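Side-chain contacts in DinB-like domain-containing protein (Enterococcus faecalis, PDB 3CEX), which is of unknown function but belongs to the DinB superfamily, whose members share a core built on a four-helix bundle: residues V30-T35 and R167-K172; H73-F78 and L82-E87; E87-H90 and E94-A97. One frame throughout, in Å; residues are numbered along the deposited sequence.

Contact 1: V30-T35 and R167-K172; sequences VAEANT and RLVIGK. With ACY (acetic acid), chain C.
Val169 turns CG1 anti to its backbone N (chi1 173°), and this carries the methyl to helix 30-33, where it lies 3.7 Å from Glu32 O and 4.1 Å from Thr35 CB. The other methyl, CG2, sits 3.8 Å from Thr35 O, so the two methyls face the last turn of the short helix and Thr35 just beyond it. One residue on, Ile170 CG2 packs against the carboxylate end of Glu32, 3.6 Å from CD; the two side chains cross at about a right angle. Glu32 OE1 accepts a hydrogen bond from Thr29 N at the helix start, as in one half of a capping box. Thr35 OG1 reaches back to Ala31 O at 2.7 Å, tilted 27° from the carbonyl plane, and fixes the rotation of the threonine beside Val169. On helix 144-170, away from this contact, Arg167 NH2 binds an acetate, probably from crystallisation, by a nearly straight bond to OXT (2.8 Å), while NH1 meets Leu40 O of the second subunit. Van der Waals packing thus joins the C-terminal end of helix 144-170 to helix 30-33 at one end of the DinB-type helical bundle.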
loop_
_atom_site.group_PDB
_atom_site.type_symbol
_atom_site.label_atom_id
_atom_site.label_comp_id
_atom_site.label_asym_id
_atom_site.label_seq_id
_atom_site.Cartn_x
_atom_site.Cartn_y
_atom_site.Cartn_z
ATOM N N VAL A 30 -6.415 4.209 22.854
ATOM C CA VAL A 30 -7.552 3.571 22.204
ATOM C C VAL A 30 -8.587 4.628 21.783
ATOM O O VAL A 30 -9.168 4.503 20.724
ATOM C CB VAL A 30 -8.206 2.428 23.070
ATOM C CG1 VAL A 30 -8.730 2.940 24.333
ATOM C CG2 VAL A 30 -9.338 1.741 22.309
ATOM N N ALA A 31 -8.800 5.673 22.587
ATOM C CA ALA A 31 -9.725 6.761 22.206
ATOM C C ALA A 31 -9.304 7.434 20.901
ATOM O O ALA A 31 -10.134 7.694 20.012
ATOM C CB ALA A 31 -9.866 7.804 23.346
ATOM N N GLU A 32 -8.006 7.660 20.756
ATOM C CA GLU A 32 -7.449 8.233 19.527
ATOM C C GLU A 32 -7.617 7.291 18.350
ATOM O O GLU A 32 -7.996 7.726 17.254
ATOM C CB GLU A 32 -5.968 8.575 19.703
ATOM C CG GLU A 32 -5.769 9.907 20.461
ATOM C CD GLU A 32 -4.401 10.066 21.090
ATOM O OE1 GLU A 32 -3.545 9.145 20.966
ATOM O OE2 GLU A 32 -4.179 11.142 21.716
ATOM N N ALA A 33 -7.319 6.019 18.569
ATOM C CA ALA A 33 -7.459 4.992 17.529
ATOM C C ALA A 33 -8.893 4.897 17.030
ATOM O O ALA A 33 -9.121 4.619 15.855
ATOM C CB ALA A 33 -7.021 3.627 18.067
ATOM N N ASN A 34 -9.850 5.072 17.940
ATOM C CA ASN A 34 -11.282 5.044 17.601
ATOM C C ASN A 34 -11.801 6.311 16.905
ATOM O O ASN A 34 -12.966 6.376 16.538
ATOM C CB ASN A 34 -12.104 4.852 18.890
ATOM C CG ASN A 34 -12.018 3.450 19.440
ATOM O OD1 ASN A 34 -11.747 2.507 18.711
ATOM N ND2 ASN A 34 -12.295 3.305 20.723
ATOM N N THR A 35 -10.964 7.335 16.776
ATOM C CA THR A 35 -11.414 8.628 16.314
ATOM C C THR A 35 -11.395 8.717 14.804
ATOM O O THR A 35 -10.336 8.528 14.165
ATOM C CB THR A 35 -10.562 9.748 16.893
ATOM O OG1 THR A 35 -10.731 9.743 18.315
ATOM C CG2 THR A 35 -10.985 11.138 16.327
ATOM N N ARG A 167 -1.764 11.054 11.735
ATOM C CA ARG A 167 -1.292 12.430 11.633
ATOM C C ARG A 167 -2.396 13.453 11.849
ATOM O O ARG A 167 -2.193 14.443 12.547
ATOM C CB ARG A 167 -0.548 12.680 10.310
ATOM C CG ARG A 167 0.771 11.898 10.218
ATOM C CD ARG A 167 1.389 11.959 8.843
ATOM N NE ARG A 167 2.656 11.234 8.764
ATOM C CZ ARG A 167 3.475 11.249 7.704
ATOM N NH1 ARG A 167 3.200 11.994 6.637
ATOM N NH2 ARG A 167 4.596 10.539 7.715
ATOM N N LEU A 168 -3.571 13.190 11.286
ATOM C CA LEU A 168 -4.708 14.091 11.458
ATOM C C LEU A 168 -5.243 14.074 12.872
ATOM O O LEU A 168 -5.704 15.099 13.375
ATOM C CB LEU A 168 -5.837 13.693 10.493
ATOM C CG LEU A 168 -5.527 13.822 9.012
ATOM C CD1 LEU A 168 -6.582 13.160 8.171
ATOM C CD2 LEU A 168 -5.389 15.311 8.671
ATOM N N VAL A 169 -5.154 12.928 13.538
ATOM C CA VAL A 169 -5.774 12.781 14.847
ATOM C C VAL A 169 -4.857 13.258 15.971
ATOM O O VAL A 169 -5.308 13.943 16.900
ATOM C CB VAL A 169 -6.234 11.311 15.104
ATOM C CG1 VAL A 169 -6.712 11.139 16.547
ATOM C CG2 VAL A 169 -7.333 10.908 14.098
ATOM N N ILE A 170 -3.583 12.907 15.893
ATOM C CA ILE A 170 -2.636 13.265 16.957
ATOM C C ILE A 170 -1.551 14.268 16.556
ATOM O O ILE A 170 -0.681 14.558 17.355
ATOM C CB ILE A 170 -1.985 11.985 17.598
ATOM C CG1 ILE A 170 -0.887 11.384 16.729
ATOM C CG2 ILE A 170 -3.039 10.910 17.863
ATOM C CD1 ILE A 170 -0.131 10.232 17.425
ATOM N N GLY A 171 -1.580 14.766 15.323
ATOM C CA GLY A 171 -0.645 15.797 14.867
ATOM C C GLY A 171 0.798 15.361 14.681
ATOM O O GLY A 171 1.707 16.187 14.613
ATOM N N LYS A 172 1.037 14.069 14.608
ATOM C CA LYS A 172 2.395 13.593 14.411
ATOM C C LYS A 172 2.380 12.202 13.822
ATOM O O LYS A 172 1.370 11.484 13.812
ATOM C CB LYS A 172 3.198 13.614 15.735
ATOM C CG LYS A 172 2.688 12.642 16.799
ATOM C CD LYS A 172 3.375 12.829 18.152
ATOM C CE LYS A 172 3.241 11.562 19.017
ATOM N NZ LYS A 172 3.948 10.351 18.445
ATOM O OXT LYS A 172 3.412 11.804 13.309
HETATM C C ACY C . 5.501 7.542 9.407
HETATM O O ACY C . 5.081 6.505 10.004
HETATM O OXT ACY C . 5.145 8.713 9.715
HETATM C CH3 ACY C . 6.491 7.396 8.261
#

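Contact 2: H73-F78 and L82-E87; sequences HWTEKF and LPDETE
A single side-chain hydrogen bond between the first turn of helix 74-78 and the extended loop that follows it defines this surface contact of the DinB-like domain. Thr75 and Asp84 point at each other from opposite directions, and their ends meet where Thr75 OG1 donates to Asp84 OD2 at 2.8 Å. The carboxylate receives the hydroxyl on the syn lone pair of OD2, the side that faces its other oxygen. Thr75 holds OG1 anti to the backbone N (chi1 -172°), which sends the hydroxyl out from the helix to the loop; CB follows at 3.6 Å from OD2. Although the backbones stay well apart, with 8.4 Å between Thr75 CA and Asp84 CA, the two side chains span the gap.

The second carboxylate oxygen of Asp84 is engaged as well: OD1 accepts a hydrogen bond from Trp69 NE1 and makes a long, weak ion pair with Arg53. Thr75 also packs on Trp69, which thereby touches both partners. At the start of the helix, His73 occupies the N-cap position, and its ND1 donates to Glu76 OE2 at 3.2 Å. That bond is bent, with an angle of 136° at the hydrogen, and ND1 lies 32° out of the carboxylate plane.

With a hydroxyl on one oxygen and an indole N-H on the other, the Asp84 carboxylate is held against rotation. The two donors, with a weak contribution from the distant Arg53, would be expected to favour its ionised form; the loop is tied to the helix by the Thr75 hydrogen bond.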
loop_
_atom_site.group_PDB
_atom_site.type_symbol
_atom_site.label_atom_id
_atom_site.label_comp_id
_atom_site.label_asym_id
_atom_site.label_seq_id
_atom_site.Cartn_x
_atom_site.Cartn_y
_atom_site.Cartn_z
ATOM N N HIS A 73 -14.537 -16.644 16.933
ATOM C CA HIS A 73 -15.375 -15.791 17.766
ATOM C C HIS A 73 -14.849 -14.378 18.006
ATOM O O HIS A 73 -15.162 -13.761 19.006
ATOM C CB HIS A 73 -15.703 -16.536 19.074
ATOM C CG HIS A 73 -16.306 -17.872 18.812
ATOM N ND1 HIS A 73 -17.554 -18.008 18.241
ATOM C CD2 HIS A 73 -15.800 -19.122 18.930
ATOM C CE1 HIS A 73 -17.811 -19.291 18.069
ATOM N NE2 HIS A 73 -16.762 -19.988 18.478
ATOM N N TRP A 74 -14.118 -13.836 17.043
ATOM C CA TRP A 74 -13.722 -12.429 17.143
ATOM C C TRP A 74 -14.925 -11.494 17.181
ATOM O O TRP A 74 -14.897 -10.476 17.856
ATOM C CB TRP A 74 -12.769 -12.033 16.019
ATOM C CG TRP A 74 -11.475 -12.772 16.038
ATOM C CD1 TRP A 74 -11.120 -13.809 15.233
ATOM C CD2 TRP A 74 -10.371 -12.549 16.910
ATOM N NE1 TRP A 74 -9.858 -14.230 15.528
ATOM C CE2 TRP A 74 -9.372 -13.477 16.562
ATOM C CE3 TRP A 74 -10.114 -11.642 17.935
ATOM C CZ2 TRP A 74 -8.145 -13.536 17.214
ATOM C CZ3 TRP A 74 -8.901 -11.710 18.590
ATOM C CH2 TRP A 74 -7.930 -12.645 18.227
ATOM N N THR A 75 -15.995 -11.844 16.481
ATOM C CA THR A 75 -17.201 -11.019 16.513
ATOM C C THR A 75 -17.713 -10.732 17.935
ATOM O O THR A 75 -18.165 -9.641 18.207
ATOM C CB THR A 75 -18.333 -11.589 15.637
ATOM O OG1 THR A 75 -19.391 -10.625 15.584
ATOM C CG2 THR A 75 -18.878 -12.902 16.191
ATOM N N GLU A 76 -17.634 -11.711 18.831
ATOM C CA GLU A 76 -18.030 -11.525 20.251
ATOM C C GLU A 76 -17.064 -10.652 21.058
ATOM O O GLU A 76 -17.478 -9.955 21.961
ATOM C CB GLU A 76 -18.168 -12.872 20.955
ATOM C CG GLU A 76 -19.332 -13.728 20.446
ATOM C CD GLU A 76 -18.929 -14.715 19.366
ATOM O OE1 GLU A 76 -17.925 -14.473 18.665
ATOM O OE2 GLU A 76 -19.624 -15.737 19.203
ATOM N N LYS A 77 -15.780 -10.675 20.720
ATOM C CA LYS A 77 -14.779 -9.828 21.390
ATOM C C LYS A 77 -14.919 -8.374 21.007
ATOM O O LYS A 77 -14.730 -7.483 21.834
ATOM C CB LYS A 77 -13.367 -10.266 21.019
ATOM C CG LYS A 77 -13.036 -11.725 21.312
ATOM C CD LYS A 77 -13.286 -12.084 22.727
ATOM C CE LYS A 77 -12.389 -11.356 23.686
ATOM N NZ LYS A 77 -12.573 -12.007 25.026
ATOM N N PHE A 78 -15.224 -8.145 19.725
ATOM C CA PHE A 78 -15.390 -6.814 19.191
ATOM C C PHE A 78 -16.733 -6.231 19.646
ATOM O O PHE A 78 -16.816 -5.041 19.951
ATOM C CB PHE A 78 -15.270 -6.834 17.658
ATOM C CG PHE A 78 -13.858 -6.730 17.162
ATOM C CD1 PHE A 78 -13.064 -7.850 17.025
ATOM C CD2 PHE A 78 -13.329 -5.498 16.820
ATOM C CE1 PHE A 78 -11.764 -7.736 16.545
ATOM C CE2 PHE A 78 -12.036 -5.387 16.368
ATOM C CZ PHE A 78 -11.258 -6.501 16.221
ATOM N N LEU A 82 -23.060 -3.520 14.770
ATOM C CA LEU A 82 -23.297 -3.745 13.360
ATOM C C LEU A 82 -23.690 -5.210 13.188
ATOM O O LEU A 82 -23.118 -6.097 13.842
ATOM C CB LEU A 82 -22.039 -3.491 12.547
ATOM C CG LEU A 82 -21.509 -2.067 12.418
ATOM C CD1 LEU A 82 -20.231 -2.138 11.602
ATOM C CD2 LEU A 82 -22.537 -1.087 11.795
ATOM N N PRO A 83 -24.665 -5.483 12.314
ATOM C CA PRO A 83 -25.103 -6.864 12.154
ATOM C C PRO A 83 -24.085 -7.689 11.360
ATOM O O PRO A 83 -23.394 -7.145 10.496
ATOM C CB PRO A 83 -26.423 -6.715 11.377
ATOM C CG PRO A 83 -26.245 -5.458 10.578
ATOM C CD PRO A 83 -25.387 -4.552 11.429
ATOM N N ASP A 84 -23.960 -8.976 11.681
ATOM C CA ASP A 84 -23.221 -9.899 10.820
ATOM C C ASP A 84 -24.228 -10.398 9.794
ATOM O O ASP A 84 -25.264 -10.937 10.156
ATOM C CB ASP A 84 -22.619 -11.073 11.616
ATOM C CG ASP A 84 -21.430 -10.659 12.476
ATOM O OD1 ASP A 84 -20.583 -9.872 11.996
ATOM O OD2 ASP A 84 -21.331 -11.115 13.631
ATOM N N GLU A 85 -23.926 -10.194 8.522
ATOM C CA GLU A 85 -24.848 -10.498 7.435
ATOM C C GLU A 85 -24.193 -11.425 6.425
ATOM O O GLU A 85 -22.957 -11.518 6.374
ATOM C CB GLU A 85 -25.283 -9.186 6.768
ATOM C CG GLU A 85 -26.068 -8.302 7.728
ATOM C CD GLU A 85 -26.679 -7.066 7.104
ATOM O OE1 GLU A 85 -26.395 -6.759 5.945
ATOM O OE2 GLU A 85 -27.454 -6.383 7.797
ATOM N N THR A 86 -25.010 -12.091 5.608
ATOM C CA THR A 86 -24.487 -12.998 4.576
ATOM C C THR A 86 -23.438 -12.301 3.736
ATOM O O THR A 86 -22.322 -12.800 3.643
ATOM C CB THR A 86 -25.580 -13.562 3.631
ATOM O OG1 THR A 86 -26.666 -14.083 4.392
ATOM C CG2 THR A 86 -24.999 -14.684 2.759
ATOM N N GLU A 87 -23.775 -11.135 3.175
ATOM C CA GLU A 87 -22.865 -10.388 2.296
ATOM C C GLU A 87 -22.251 -9.156 2.969
ATOM O O GLU A 87 -22.881 -8.494 3.786
ATOM C CB GLU A 87 -23.599 -9.969 1.017
ATOM C CG GLU A 87 -23.885 -11.149 0.090
ATOM C CD GLU A 87 -24.924 -10.839 -0.968
ATOM O OE1 GLU A 87 -26.062 -11.360 -0.848
ATOM O OE2 GLU A 87 -24.603 -10.085 -1.930
#

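Contact 3: E87-H90 and E94-A97; sequences EDWH and EEAA
Residues 87-90 form an extended loop segment that leads toward the N-terminal end of the short helix 93-96, on which 94-97 lie; the two segments run roughly at right angles, and even their nearest alpha carbons, those of His90 and Ala96, are 9.2 Å apart. Side chains bridge the gap, in a helix N-terminal capping interaction of the DinB-like domain: Glu95 OE1 accepts a hydrogen bond from Thr92 N, one half of a capping box. The same oxygen takes the indole N-H of Trp89, so it gathers two N-H groups from residues ahead of the helix. Trp89 places CG between its backbone N and carbonyl carbon (chi1 76°), and from there the indole extends its pyrrole edge to the helix. Glu95 answers with a chain extended beyond CG that brings its carboxylate to that edge. Ring and carboxylate planes stand 60° apart, and OE2 lies 3.9 Å from Trp89 CZ2. Pro83 and His91 pack on the tryptophan, while Leu82 packs on Glu95. The bond itself is short and nearly straight: Trp89 NE1 donates to Glu95 OE1 at 2.7 Å, with the acceptor almost in the indole plane, yet NE1 approaches from above the carboxylate, 43° out of its plane.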
loop_
_atom_site.group_PDB
_atom_site.type_symbol
_atom_site.label_atom_id
_atom_site.label_comp_id
_atom_site.label_asym_id
_atom_site.label_seq_id
_atom_site.Cartn_x
_atom_site.Cartn_y
_atom_site.Cartn_z
ATOM N N GLU A 87 -23.775 -11.135 3.175
ATOM C CA GLU A 87 -22.865 -10.388 2.296
ATOM C C GLU A 87 -22.251 -9.156 2.969
ATOM O O GLU A 87 -22.881 -8.494 3.786
ATOM C CB GLU A 87 -23.599 -9.969 1.017
ATOM C CG GLU A 87 -23.885 -11.149 0.090
ATOM C CD GLU A 87 -24.924 -10.839 -0.968
ATOM O OE1 GLU A 87 -26.062 -11.360 -0.848
ATOM O OE2 GLU A 87 -24.603 -10.085 -1.930
ATOM N N ASP A 88 -20.999 -8.859 2.633
ATOM C CA ASP A 88 -20.339 -7.672 3.167
ATOM C C ASP A 88 -20.866 -6.479 2.366
ATOM O O ASP A 88 -21.329 -6.645 1.242
ATOM C CB ASP A 88 -18.817 -7.785 3.063
ATOM C CG ASP A 88 -18.093 -6.661 3.810
ATOM O OD1 ASP A 88 -18.678 -6.106 4.782
ATOM O OD2 ASP A 88 -16.947 -6.325 3.414
ATOM N N TRP A 89 -20.836 -5.287 2.956
ATOM C CA TRP A 89 -21.358 -4.118 2.271
ATOM C C TRP A 89 -20.413 -2.932 2.505
ATOM O O TRP A 89 -19.515 -3.005 3.321
ATOM C CB TRP A 89 -22.778 -3.836 2.756
ATOM C CG TRP A 89 -22.842 -3.209 4.100
ATOM C CD1 TRP A 89 -22.875 -1.884 4.359
ATOM C CD2 TRP A 89 -22.866 -3.871 5.375
ATOM N NE1 TRP A 89 -22.929 -1.659 5.709
ATOM C CE2 TRP A 89 -22.908 -2.860 6.365
ATOM C CE3 TRP A 89 -22.865 -5.217 5.785
ATOM C CZ2 TRP A 89 -22.966 -3.150 7.752
ATOM C CZ3 TRP A 89 -22.900 -5.505 7.166
ATOM C CH2 TRP A 89 -22.967 -4.471 8.127
ATOM N N HIS A 90 -20.627 -1.849 1.765
ATOM C CA HIS A 90 -19.840 -0.643 1.909
ATOM C C HIS A 90 -20.425 0.195 3.057
ATOM O O HIS A 90 -21.582 0.621 3.016
ATOM C CB HIS A 90 -19.818 0.146 0.591
ATOM C CG HIS A 90 -18.975 1.380 0.651
ATOM N ND1 HIS A 90 -19.519 2.648 0.729
ATOM C CD2 HIS A 90 -17.627 1.541 0.706
ATOM C CE1 HIS A 90 -18.541 3.537 0.814
ATOM N NE2 HIS A 90 -17.386 2.893 0.810
ATOM N N GLU A 94 -21.710 6.749 9.115
ATOM C CA GLU A 94 -22.297 6.535 10.417
ATOM C C GLU A 94 -22.116 5.100 10.896
ATOM O O GLU A 94 -21.910 4.875 12.084
ATOM C CB GLU A 94 -23.767 6.958 10.372
ATOM C CG GLU A 94 -23.934 8.485 10.079
ATOM C CD GLU A 94 -24.101 8.886 8.578
ATOM O OE1 GLU A 94 -23.730 8.113 7.644
ATOM O OE2 GLU A 94 -24.632 10.013 8.351
ATOM N N GLU A 95 -22.134 4.141 9.972
ATOM C CA GLU A 95 -21.794 2.747 10.286
ATOM C C GLU A 95 -20.313 2.575 10.620
ATOM O O GLU A 95 -19.973 1.834 11.557
ATOM C CB GLU A 95 -22.180 1.813 9.141
ATOM C CG GLU A 95 -23.687 1.565 9.035
ATOM C CD GLU A 95 -24.089 0.741 7.810
ATOM O OE1 GLU A 95 -23.383 0.777 6.786
ATOM O OE2 GLU A 95 -25.155 0.099 7.851
ATOM N N ALA A 96 -19.440 3.262 9.872
ATOM C CA ALA A 96 -17.991 3.206 10.103
ATOM C C ALA A 96 -17.606 3.734 11.494
ATOM O O ALA A 96 -16.698 3.214 12.106
ATOM C CB ALA A 96 -17.213 3.969 8.980
ATOM N N ALA A 97 -18.282 4.777 11.975
ATOM C CA ALA A 97 -18.039 5.314 13.318
ATOM C C ALA A 97 -18.364 4.318 14.429
ATOM O O ALA A 97 -17.955 4.517 15.555
ATOM C CB ALA A 97 -18.853 6.593 13.534
#

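Overall arrangement
From the N terminus, the chain passes through helix 30-33 and enters the wide loop that contact 1 closes only at the C-terminal end, where helix 144-170 returns to it. Contacts 2 and 3 are nested inside that loop and close short ones. Contact 2 links helix 74-78 to the loop just after it; contact 3 begins where contact 2 ends, sharing Glu87, and joins that loop to helix 93-96. These two neighbours, with centres about 12 Å apart, touch directly. Contact 1 lies farther off, its centre about 25 Å from that of contact 2 and 21 Å from that of contact 3, and touches neither.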